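Local coordinates for uncharacterized protein (Peptoclostridium difficile 630, PDB 4YCS) that is of unknown function but, as a putative lipoprotein of the PnrA-like substrate-binding family, may capture a small solute for uptake by an ABC transporter, at residues 10-14 with 28-32; 31-35 with 119-123; 74-80 with 93-99. All coordinates share one frame. Residue numbers count along the deposited sequence, not the author numbering.

Contact 1. Residues 10-14 with 28-32; sequences VSMIL and ALLAL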
ATOM      1  N   VAL A  10      -7.432   5.025  -3.802  1.00 26.08           N
ATOM      2  CA  VAL A  10      -6.285   4.348  -3.140  1.00 26.25           C
ATOM      3  C   VAL A  10      -6.812   3.120  -2.423  1.00 26.66           C
ATOM      4  O   VAL A  10      -7.841   3.165  -1.755  1.00 27.26           O
ATOM      5  CB  VAL A  10      -5.594   5.312  -2.138  1.00 28.62           C
ATOM      6  CG1 VAL A  10      -4.428   4.633  -1.427  1.00 30.11           C
ATOM      7  CG2 VAL A  10      -5.088   6.523  -2.857  1.00 30.40           C
ATOM      8  N   SER A  11      -6.147   1.992  -2.587  1.00 25.77           N
ATOM      9  CA  SER A  11      -6.500   0.777  -1.875  1.00 26.91           C
ATOM     10  C   SER A  11      -5.315   0.363  -1.010  1.00 26.78           C
ATOM     11  O   SER A  11      -4.179   0.493  -1.436  1.00 28.26           O
ATOM     12  CB  SER A  11      -6.796  -0.361  -2.849  1.00 28.23           C
ATOM     13  OG  SER A  11      -7.201  -1.501  -2.097  1.00 32.68           O
HETATM   14  N   MSE A  12      -5.597  -0.118   0.187  1.00 25.10           N
HETATM   15  CA  MSE A  12      -4.594  -0.558   1.127  1.00 27.75           C
HETATM   16  C   MSE A  12      -4.853  -2.003   1.489  1.00 28.95           C
HETATM   17  O   MSE A  12      -5.975  -2.354   1.835  1.00 30.97           O
HETATM   18  CB  MSE A  12      -4.628   0.334   2.383  1.00 28.52           C
HETATM   19  CG  MSE A  12      -3.564  -0.021   3.393  1.00 32.25           C
HETATM   20 SE   MSE A  12      -3.467   1.313   4.850  0.83 39.71          SE
HETATM   21  CE  MSE A  12      -2.287   2.658   4.051  1.00 37.70           C
ATOM     22  N   ILE A  13      -3.831  -2.836   1.369  1.00 30.01           N
ATOM     23  CA  ILE A  13      -3.905  -4.273   1.722  1.00 31.55           C
ATOM     24  C   ILE A  13      -2.993  -4.495   2.968  1.00 32.67           C
ATOM     25  O   ILE A  13      -1.840  -4.087   2.991  1.00 32.62           O
ATOM     26  CB  ILE A  13      -3.596  -5.211   0.527  1.00 33.19           C
ATOM     27  CG1 ILE A  13      -3.666  -6.678   0.950  1.00 36.08           C
ATOM     28  CG2 ILE A  13      -2.238  -4.942  -0.077  1.00 33.63           C
ATOM     29  CD1 ILE A  13      -3.761  -7.637  -0.210  1.00 38.14           C
ATOM     30  N   LEU A  14      -3.557  -5.098   4.001  1.00 34.35           N
ATOM     31  CA  LEU A  14      -2.858  -5.331   5.277  1.00 37.01           C
ATOM     32  C   LEU A  14      -2.766  -6.805   5.694  1.00 38.57           C
ATOM     33  O   LEU A  14      -3.656  -7.593   5.449  1.00 38.58           O
ATOM     34  CB  LEU A  14      -3.559  -4.570   6.389  1.00 39.04           C
ATOM     35  CG  LEU A  14      -3.748  -3.091   6.070  1.00 41.27           C
ATOM     36  CD1 LEU A  14      -5.194  -2.846   5.692  1.00 43.54           C
ATOM     37  CD2 LEU A  14      -3.337  -2.210   7.230  1.00 41.51           C
ATOM     38  N   ALA A  28      -0.844   3.061   9.480  1.00 37.61           N
ATOM     39  CA  ALA A  28      -1.048   3.099   8.048  1.00 36.86           C
ATOM     40  C   ALA A  28      -2.482   3.576   7.726  1.00 37.31           C
ATOM     41  O   ALA A  28      -2.687   4.503   6.928  1.00 40.02           O
ATOM     42  CB  ALA A  28      -0.763   1.741   7.443  1.00 37.78           C
ATOM     43  N   LEU A  29      -3.451   3.012   8.428  1.00 37.27           N
ATOM     44  CA  LEU A  29      -4.831   3.388   8.241  1.00 39.06           C
ATOM     45  C   LEU A  29      -5.132   4.827   8.593  1.00 40.22           C
ATOM     46  O   LEU A  29      -5.975   5.452   7.952  1.00 36.38           O
ATOM     47  CB  LEU A  29      -5.740   2.455   9.013  1.00 40.79           C
ATOM     48  CG  LEU A  29      -5.838   1.054   8.410  1.00 44.86           C
ATOM     49  CD1 LEU A  29      -6.276   0.036   9.472  1.00 45.62           C
ATOM     50  CD2 LEU A  29      -6.778   1.059   7.194  1.00 45.69           C
ATOM     51  N   LEU A  30      -4.476   5.354   9.626  1.00 39.56           N
ATOM     52  CA  LEU A  30      -4.673   6.729  10.032  1.00 40.77           C
ATOM     53  C   LEU A  30      -4.113   7.651   8.968  1.00 43.03           C
ATOM     54  O   LEU A  30      -4.730   8.677   8.622  1.00 41.88           O
ATOM     55  CB  LEU A  30      -3.936   7.003  11.338  1.00 45.22           C
ATOM     56  CG  LEU A  30      -3.906   8.459  11.845  1.00 50.57           C
ATOM     57  CD1 LEU A  30      -5.317   8.982  12.169  1.00 50.59           C
ATOM     58  CD2 LEU A  30      -2.965   8.630  13.059  1.00 51.63           C
ATOM     59  N   ALA A  31      -2.930   7.302   8.463  1.00 41.15           N
ATOM     60  CA  ALA A  31      -2.289   8.072   7.398  1.00 41.23           C
ATOM     61  C   ALA A  31      -3.197   8.211   6.154  1.00 40.45           C
ATOM     62  O   ALA A  31      -3.273   9.285   5.538  1.00 40.09           O
ATOM     63  CB  ALA A  31      -0.992   7.416   7.030  1.00 42.18           C
ATOM     64  N   LEU A  32      -3.878   7.111   5.825  1.00 39.87           N
ATOM     65  CA  LEU A  32      -4.749   7.040   4.651  1.00 39.76           C
ATOM     66  C   LEU A  32      -5.980   7.900   4.889  1.00 39.41           C
ATOM     67  O   LEU A  32      -6.313   8.771   4.073  1.00 41.71           O
ATOM     68  CB  LEU A  32      -5.138   5.598   4.352  1.00 38.84           C
ATOM     69  CG  LEU A  32      -5.994   5.340   3.090  1.00 38.69           C
ATOM     70  CD1 LEU A  32      -5.284   5.842   1.853  1.00 38.67           C
ATOM     71  CD2 LEU A  32      -6.316   3.859   2.922  1.00 39.12           C
TER

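Contact 2. Residues 31-35 with 119-123; sequences ALNNA and LAGLI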
ATOM      1  N   ALA A  31      -2.930   7.302   8.463  1.00 41.15           N
ATOM      2  CA  ALA A  31      -2.289   8.072   7.398  1.00 41.23           C
ATOM      3  C   ALA A  31      -3.197   8.211   6.154  1.00 40.45           C
ATOM      4  O   ALA A  31      -3.273   9.285   5.538  1.00 40.09           O
ATOM      5  CB  ALA A  31      -0.992   7.416   7.030  1.00 42.18           C
ATOM      6  N   LEU A  32      -3.878   7.111   5.825  1.00 39.87           N
ATOM      7  CA  LEU A  32      -4.749   7.040   4.651  1.00 39.76           C
ATOM      8  C   LEU A  32      -5.980   7.900   4.889  1.00 39.41           C
ATOM      9  O   LEU A  32      -6.313   8.771   4.073  1.00 41.71           O
ATOM     10  CB  LEU A  32      -5.138   5.598   4.352  1.00 38.84           C
ATOM     11  CG  LEU A  32      -5.994   5.340   3.090  1.00 38.69           C
ATOM     12  CD1 LEU A  32      -5.284   5.842   1.853  1.00 38.67           C
ATOM     13  CD2 LEU A  32      -6.316   3.859   2.922  1.00 39.12           C
ATOM     14  N   ASN A  33      -6.590   7.719   6.037  1.00 39.10           N
ATOM     15  CA  ASN A  33      -7.674   8.590   6.457  1.00 45.16           C
ATOM     16  C   ASN A  33      -7.337  10.088   6.484  1.00 44.82           C
ATOM     17  O   ASN A  33      -8.154  10.914   6.079  1.00 43.86           O
ATOM     18  CB  ASN A  33      -8.235   8.137   7.782  1.00 50.29           C
ATOM     19  CG  ASN A  33      -9.718   8.405   7.879  1.00 62.77           C
ATOM     20  OD1 ASN A  33     -10.130   9.388   8.482  1.00 65.03           O
ATOM     21  ND2 ASN A  33     -10.530   7.555   7.230  1.00 62.22           N
ATOM     22  N   ASN A  34      -6.128  10.431   6.923  1.00 41.68           N
ATOM     23  CA  ASN A  34      -5.662  11.820   6.947  1.00 43.84           C
ATOM     24  C   ASN A  34      -5.462  12.386   5.538  1.00 42.88           C
ATOM     25  O   ASN A  34      -5.795  13.537   5.251  1.00 43.36           O
ATOM     26  CB  ASN A  34      -4.324  11.934   7.715  1.00 46.33           C
ATOM     27  CG  ASN A  34      -4.482  11.853   9.244  1.00 51.65           C
ATOM     28  OD1 ASN A  34      -5.487  12.240   9.801  1.00 45.54           O
ATOM     29  ND2 ASN A  34      -3.440  11.367   9.920  1.00 54.83           N
ATOM     30  N   ALA A  35      -4.898  11.578   4.661  1.00 41.19           N
ATOM     31  CA  ALA A  35      -4.745  11.975   3.273  1.00 41.81           C
ATOM     32  C   ALA A  35      -6.107  12.274   2.646  1.00 40.72           C
ATOM     33  O   ALA A  35      -6.252  13.266   1.951  1.00 40.90           O
ATOM     34  CB  ALA A  35      -4.017  10.902   2.495  1.00 41.62           C
ATOM     35  N   LEU A 119       3.733   9.478   5.146  1.00 41.62           N
ATOM     36  CA  LEU A 119       2.913   8.659   4.278  1.00 41.76           C
ATOM     37  C   LEU A 119       1.759   9.455   3.696  1.00 39.21           C
ATOM     38  O   LEU A 119       1.484   9.366   2.505  1.00 38.16           O
ATOM     39  CB  LEU A 119       2.407   7.410   4.986  1.00 42.49           C
ATOM     40  CG  LEU A 119       1.611   6.447   4.088  1.00 43.53           C
ATOM     41  CD1 LEU A 119       2.354   6.103   2.804  1.00 45.12           C
ATOM     42  CD2 LEU A 119       1.273   5.151   4.843  1.00 47.09           C
ATOM     43  N   ALA A 120       1.091  10.247   4.519  1.00 40.91           N
ATOM     44  CA  ALA A 120      -0.073  11.046   4.022  1.00 42.84           C
ATOM     45  C   ALA A 120       0.366  12.029   2.960  1.00 40.35           C
ATOM     46  O   ALA A 120      -0.354  12.315   1.998  1.00 40.38           O
ATOM     47  CB  ALA A 120      -0.708  11.796   5.176  1.00 46.34           C
ATOM     48  N   GLY A 121       1.572  12.554   3.175  1.00 38.32           N
ATOM     49  CA  GLY A 121       2.165  13.504   2.278  1.00 39.06           C
ATOM     50  C   GLY A 121       2.479  12.839   0.959  1.00 37.49           C
ATOM     51  O   GLY A 121       2.220  13.384  -0.114  1.00 35.46           O
ATOM     52  N   LEU A 122       3.042  11.645   1.063  1.00 29.17           N
ATOM     53  CA  LEU A 122       3.420  10.898  -0.149  1.00 31.86           C
ATOM     54  C   LEU A 122       2.191  10.612  -0.996  1.00 32.12           C
ATOM     55  O   LEU A 122       2.231  10.726  -2.201  1.00 31.77           O
ATOM     56  CB  LEU A 122       4.100   9.606   0.230  1.00 35.35           C
ATOM     57  CG  LEU A 122       4.549   8.841  -0.985  1.00 38.34           C
ATOM     58  CD1 LEU A 122       6.004   9.119  -1.296  1.00 43.05           C
ATOM     59  CD2 LEU A 122       4.289   7.379  -0.772  1.00 42.10           C
ATOM     60  N   ILE A 123       1.087  10.257  -0.344  1.00 33.60           N
ATOM     61  CA  ILE A 123      -0.130   9.905  -1.037  1.00 33.30           C
ATOM     62  C   ILE A 123      -0.601  11.182  -1.754  1.00 34.96           C
ATOM     63  O   ILE A 123      -0.972  11.158  -2.934  1.00 32.42           O
ATOM     64  CB  ILE A 123      -1.180   9.336  -0.038  1.00 35.42           C
ATOM     65  CG1 ILE A 123      -0.678   7.986   0.570  1.00 36.03           C
ATOM     66  CG2 ILE A 123      -2.501   9.131  -0.731  1.00 35.38           C
ATOM     67  CD1 ILE A 123      -1.389   7.447   1.803  1.00 38.51           C
TER

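Contact 3. Residues 74-80 with 93-99; sequences ARFAKPL and AIIDYEY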
ATOM      1  N   ALA A  74       6.315  -6.440   5.524  1.00 46.15           N
ATOM      2  CA  ALA A  74       7.369  -7.120   4.782  1.00 46.04           C
ATOM      3  C   ALA A  74       6.889  -8.435   4.172  1.00 43.32           C
ATOM      4  O   ALA A  74       7.463  -8.892   3.189  1.00 43.69           O
ATOM      5  CB  ALA A  74       8.569  -7.383   5.692  1.00 49.60           C
ATOM      6  N   ARG A  75       5.838  -9.039   4.711  1.00 41.90           N
ATOM      7  CA  ARG A  75       5.323 -10.274   4.101  1.00 44.57           C
ATOM      8  C   ARG A  75       4.746 -10.066   2.694  1.00 43.48           C
ATOM      9  O   ARG A  75       4.583 -11.042   1.953  1.00 43.09           O
ATOM     10  CB  ARG A  75       4.295 -10.956   4.983  1.00 47.16           C
ATOM     11  CG  ARG A  75       4.897 -11.597   6.231  1.00 52.24           C
ATOM     12  CD  ARG A  75       4.187 -12.893   6.581  1.00 54.86           C
ATOM     13  NE  ARG A  75       2.757 -12.712   6.847  1.00 54.93           N
ATOM     14  CZ  ARG A  75       1.877 -13.708   6.920  1.00 58.38           C
ATOM     15  NH1 ARG A  75       2.286 -14.959   6.763  1.00 58.67           N
ATOM     16  NH2 ARG A  75       0.585 -13.468   7.153  1.00 56.26           N
ATOM     17  N   PHE A  76       4.464  -8.818   2.300  1.00 40.55           N
ATOM     18  CA  PHE A  76       4.007  -8.547   0.913  1.00 41.29           C
ATOM     19  C   PHE A  76       5.127  -8.428  -0.124  1.00 43.06           C
ATOM     20  O   PHE A  76       4.835  -8.409  -1.341  1.00 39.71           O
ATOM     21  CB  PHE A  76       3.116  -7.306   0.851  1.00 37.73           C
ATOM     22  CG  PHE A  76       1.809  -7.494   1.501  1.00 37.02           C
ATOM     23  CD1 PHE A  76       0.859  -8.285   0.901  1.00 36.45           C
ATOM     24  CD2 PHE A  76       1.537  -6.907   2.731  1.00 36.95           C
ATOM     25  CE1 PHE A  76      -0.364  -8.468   1.511  1.00 39.01           C
ATOM     26  CE2 PHE A  76       0.313  -7.066   3.321  1.00 40.36           C
ATOM     27  CZ  PHE A  76      -0.636  -7.844   2.707  1.00 38.98           C
ATOM     28  N   ALA A  77       6.380  -8.369   0.343  1.00 43.07           N
ATOM     29  CA  ALA A  77       7.542  -8.111  -0.520  1.00 45.97           C
ATOM     30  C   ALA A  77       7.515  -8.940  -1.792  1.00 46.74           C
ATOM     31  O   ALA A  77       7.465  -8.392  -2.906  1.00 44.77           O
ATOM     32  CB  ALA A  77       8.842  -8.337   0.254  1.00 48.51           C
ATOM     33  N   LYS A  78       7.500 -10.255  -1.631  1.00 50.04           N
ATOM     34  CA  LYS A  78       7.570 -11.167  -2.784  1.00 54.60           C
ATOM     35  C   LYS A  78       6.307 -11.170  -3.684  1.00 48.07           C
ATOM     36  O   LYS A  78       6.436 -11.079  -4.892  1.00 45.14           O
ATOM     37  CB  LYS A  78       7.956 -12.597  -2.357  1.00 62.53           C
ATOM     38  CG  LYS A  78       9.428 -12.769  -1.971  1.00 72.21           C
ATOM     39  CD  LYS A  78      10.395 -12.742  -3.164  1.00 79.98           C
ATOM     40  CE  LYS A  78      11.856 -12.888  -2.730  1.00 88.33           C
ATOM     41  NZ  LYS A  78      12.367 -11.691  -1.999  1.00 90.86           N
ATOM     42  N   PRO A  79       5.096 -11.291  -3.100  1.00 45.96           N
ATOM     43  CA  PRO A  79       3.907 -11.280  -3.961  1.00 43.68           C
ATOM     44  C   PRO A  79       3.679  -9.949  -4.665  1.00 43.76           C
ATOM     45  O   PRO A  79       3.155  -9.943  -5.763  1.00 43.91           O
ATOM     46  CB  PRO A  79       2.759 -11.605  -3.010  1.00 44.98           C
ATOM     47  CG  PRO A  79       3.298 -11.330  -1.664  1.00 47.19           C
ATOM     48  CD  PRO A  79       4.760 -11.623  -1.712  1.00 43.60           C
ATOM     49  N   LEU A  80       4.118  -8.852  -4.064  1.00 42.64           N
ATOM     50  CA  LEU A  80       3.988  -7.527  -4.683  1.00 40.38           C
ATOM     51  C   LEU A  80       4.947  -7.336  -5.836  1.00 41.11           C
ATOM     52  O   LEU A  80       4.575  -6.776  -6.869  1.00 41.12           O
ATOM     53  CB  LEU A  80       4.193  -6.418  -3.660  1.00 40.24           C
ATOM     54  CG  LEU A  80       4.050  -4.975  -4.162  1.00 40.90           C
ATOM     55  CD1 LEU A  80       2.565  -4.665  -4.374  1.00 40.83           C
ATOM     56  CD2 LEU A  80       4.691  -3.996  -3.174  1.00 40.96           C
ATOM     57  N   ALA A  93       2.974   1.014  -3.390  1.00 31.32           N
ATOM     58  CA  ALA A  93       3.788   1.410  -2.230  1.00 33.13           C
ATOM     59  C   ALA A  93       3.835   0.240  -1.279  1.00 34.21           C
ATOM     60  O   ALA A  93       2.865  -0.506  -1.181  1.00 34.01           O
ATOM     61  CB  ALA A  93       3.241   2.636  -1.533  1.00 32.94           C
ATOM     62  N   ILE A  94       4.979   0.041  -0.617  1.00 34.86           N
ATOM     63  CA  ILE A  94       5.078  -0.959   0.403  1.00 35.59           C
ATOM     64  C   ILE A  94       5.635  -0.333   1.679  1.00 37.56           C
ATOM     65  O   ILE A  94       6.580   0.470   1.606  1.00 39.83           O
ATOM     66  CB  ILE A  94       5.881  -2.166  -0.062  1.00 39.14           C
ATOM     67  CG1 ILE A  94       5.760  -3.279   0.974  1.00 39.69           C
ATOM     68  CG2 ILE A  94       7.333  -1.780  -0.427  1.00 40.65           C
ATOM     69  CD1 ILE A  94       6.311  -4.624   0.500  1.00 43.07           C
ATOM     70  N   ILE A  95       4.992  -0.640   2.809  1.00 34.99           N
ATOM     71  CA  ILE A  95       5.398  -0.135   4.111  1.00 37.94           C
ATOM     72  C   ILE A  95       6.236  -1.185   4.882  1.00 40.79           C
ATOM     73  O   ILE A  95       5.819  -2.326   5.057  1.00 37.35           O
ATOM     74  CB  ILE A  95       4.212   0.294   4.922  1.00 40.45           C
ATOM     75  CG1 ILE A  95       3.498   1.452   4.211  1.00 42.71           C
ATOM     76  CG2 ILE A  95       4.644   0.728   6.331  1.00 44.56           C
ATOM     77  CD1 ILE A  95       2.104   1.661   4.725  1.00 47.18           C
ATOM     78  N   ASP A  96       7.428  -0.755   5.319  1.00 46.67           N
ATOM     79  CA  ASP A  96       8.349  -1.541   6.170  1.00 45.19           C
ATOM     80  C   ASP A  96       9.164  -2.548   5.373  1.00 48.07           C
ATOM     81  O   ASP A  96       9.436  -3.650   5.832  1.00 51.35           O
ATOM     82  CB  ASP A  96       7.576  -2.226   7.314  1.00 50.24           C
ATOM     83  CG  ASP A  96       8.505  -2.722   8.471  1.00 57.13           C
ATOM     84  OD1 ASP A  96       9.543  -2.062   8.760  1.00 56.81           O
ATOM     85  OD2 ASP A  96       8.155  -3.764   9.079  1.00 51.72           O
ATOM     86  N   TYR A  97       9.562  -2.166   4.164  1.00 49.18           N
ATOM     87  CA  TYR A  97      10.414  -3.021   3.324  1.00 51.31           C
ATOM     88  C   TYR A  97      11.102  -2.218   2.214  1.00 54.42           C
ATOM     89  O   TYR A  97      10.479  -1.389   1.522  1.00 52.96           O
ATOM     90  CB  TYR A  97       9.625  -4.201   2.728  1.00 50.26           C
ATOM     91  CG  TYR A  97      10.520  -5.158   1.997  1.00 53.33           C
ATOM     92  CD1 TYR A  97      10.785  -5.003   0.643  1.00 54.16           C
ATOM     93  CD2 TYR A  97      11.141  -6.199   2.674  1.00 55.53           C
ATOM     94  CE1 TYR A  97      11.630  -5.872  -0.018  1.00 59.38           C
ATOM     95  CE2 TYR A  97      11.983  -7.078   2.019  1.00 56.20           C
ATOM     96  CZ  TYR A  97      12.228  -6.901   0.687  1.00 59.47           C
ATOM     97  OH  TYR A  97      13.048  -7.765   0.057  1.00 67.70           O
ATOM     98  N   GLU A  98      12.383  -2.490   2.026  1.00 55.10           N
ATOM     99  CA  GLU A  98      13.162  -1.878   0.967  1.00 61.59           C
ATOM    100  C   GLU A  98      13.748  -2.986   0.121  1.00 61.58           C
ATOM    101  O   GLU A  98      14.360  -3.896   0.649  1.00 64.89           O
ATOM    102  CB  GLU A  98      14.261  -0.985   1.547  1.00 69.52           C
ATOM    103  CG  GLU A  98      13.792   0.447   1.797  1.00 77.60           C
ATOM    104  CD  GLU A  98      14.821   1.312   2.515  1.00 85.62           C
ATOM    105  OE1 GLU A  98      15.959   1.466   2.016  1.00 88.72           O
ATOM    106  OE2 GLU A  98      14.483   1.853   3.585  1.00 84.54           O
ATOM    107  N   TYR A  99      13.542  -2.915  -1.193  1.00 63.74           N
ATOM    108  CA  TYR A  99      14.107  -3.893  -2.136  1.00 64.23           C
ATOM    109  C   TYR A  99      15.561  -3.551  -2.447  1.00 67.92           C
ATOM    110  O   TYR A  99      15.928  -2.371  -2.491  1.00 67.73           O
ATOM    111  CB  TYR A  99      13.330  -3.875  -3.448  1.00 62.40           C
ATOM    112  CG  TYR A  99      11.920  -4.376  -3.338  1.00 57.90           C
ATOM    113  CD1 TYR A  99      10.878  -3.522  -3.011  1.00 54.36           C
ATOM    114  CD2 TYR A  99      11.633  -5.701  -3.566  1.00 54.39           C
ATOM    115  CE1 TYR A  99       9.585  -3.993  -2.896  1.00 53.03           C
ATOM    116  CE2 TYR A  99      10.349  -6.177  -3.457  1.00 54.45           C
ATOM    117  CZ  TYR A  99       9.320  -5.316  -3.133  1.00 51.46           C
ATOM    118  OH  TYR A  99       8.058  -5.819  -3.035  1.00 46.11           O
TER
HETATM  119  O   HOH W   1       6.702  -5.788   8.107  1.00 49.46           O

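Contact 1. Residues 10-14 with 28-32
Strand 10-14 and helix 28-32 run almost exactly antiparallel, with 174° between their directions and a closest axial approach of 10.4 Å. That leaves room for one layer of side chains; the nearest backbones are those of M12 and L29, whose CA atoms lie 8.1 Å apart. The alternation of an extended strand sends V10, M12 and L14 toward the helix, while S11 and I13 serve the other face, touching helix 54-62, and OG of S11 is satisfied by a hydrogen bond to OD1 of N44. M12, present as selenomethionine, fills the middle. With chi1 and chi2 both t, its chain reaches straight across: SE lies 3.8 Å from CB of A28 and 4.1 Å from CD2 of L29, and chi3 near -85° turns CE onto the carbonyl O of A28 at 3.4 Å. One turn on, L32 inserts between two strand residues, its CD1 3.6 Å from CG1 of V10 and its CD2 3.9 Å from CB of M12. L14 finishes the row more loosely, CD2 to CG of L29 being 4.3 Å. No hydrogen bond crosses, as suits a layer of apolar side chains. Such a helix, antiparallel to the strand it follows, is the first half of a beta-alpha-beta crossover, here in a parallel sheet of strand order 2-1-3-4-5, consistent with a type I periplasmic-binding-protein-like domain.

Contact 2. Residues 31-35 with 119-123
Small side chains let two helices come close here, helix 22-38 and helix 118-127, which lie side by side on the sheet. The axes of 31-35 and 119-123 approach to 8.4 Å and cross at -47°, near the angle expected when i±4 ridges pack into one another's grooves; A35 and A120 have CA atoms only 4.8 Å apart. Alanine has no side-chain rotamer to adjust, so A35 and A120 offer fixed methyls to the opposite backbone: CB of A120 sits 3.6 Å from the carbonyl O of A31, and CB of A35 lies 4.0 Å from O of A120. The longer residues complete the interface through their rotamers. L119 (chi1 t, chi2 p) brings CD2 to 3.9 Å from CB of A31, and also touches I109 of strand 106-109. L32 has the same tp shape; although its CA-to-CB bond points away, toward V10 and M12 of strand 8-15, its CD1 comes within 4.2 Å of CD1 of I123. I123 is mt, and its CG2 lies 4.0 Å from CB of A35. At the outer border N34 contributes its aliphatic CB, 4.4 Å from CB of A120, where a polar amide is tolerable because the residue is partly exposed. With no hydrogen bond or charge pair between the segments, cohesion must come from hydrocarbon burial and shape matching, so the interface depends on side-chain size rather than on directed bonds.

Contact 3. Residues 74-80 with 93-99
The first segment opens with A74 in a short 3-10 turn, where a water accepts from its N at 2.7 Å and donates to OD2 of D96, also at 2.7 Å. CB of A74 lies 3.8 Å from O of D96 and 4.1 Å from CD2 of Y97. R75 points away, its long charged arm making salt bridges to D15 and E17. F76 meets CD1 of I94 with its backbone C (4.0 Å) and CB (4.2 Å), while its ring leads away to F54. A77 is the centrepiece: its methyl makes a CH-pi contact over one face of Y97, CB lying 3.6 Å from the ring centroid and 7° off the normal, and its carbonyl O accepts a short 2.6 Å hydrogen bond from OH of Y99. The small methyl lets the flat ring settle close to the helix backbone. L80 brings CD2 to 3.8 Å from CB of I94 and 3.8 Å from OH of Y99. D96, with its positive phi of 80°, turns the chain out of the strand. The contact closes helix 77-84 onto strand 91-95, the second half of a beta-alpha-beta unit begun by strand 68-72. Strand 106-109 flanks it through I94 and L80, while helix 54-62 lies against L80 and P79.

Overall arrangement
All three contacts are largely buried, but contact 1 is the most central, its middle about 6 Å from the chain centre. Contacts 1 and 2 share A31 and L32, so helix 22-38 presents one side to the sheet and another to helix 118-127. Contact 3 uses a helix on the other face of the same parallel sheet; strand 91-95 serves both faces, I94 toward helix 77-84 and I95 toward A28 and L119, while F76 abuts I13 and L14. Chemistry follows place: contacts 1 and 2 are apolar and lack hydrogen bonds between their segments, whereas contact 3 has a water bridge at its partly exposed end and a bond from Y99 OH to A77 O that satisfies a buried hydroxyl.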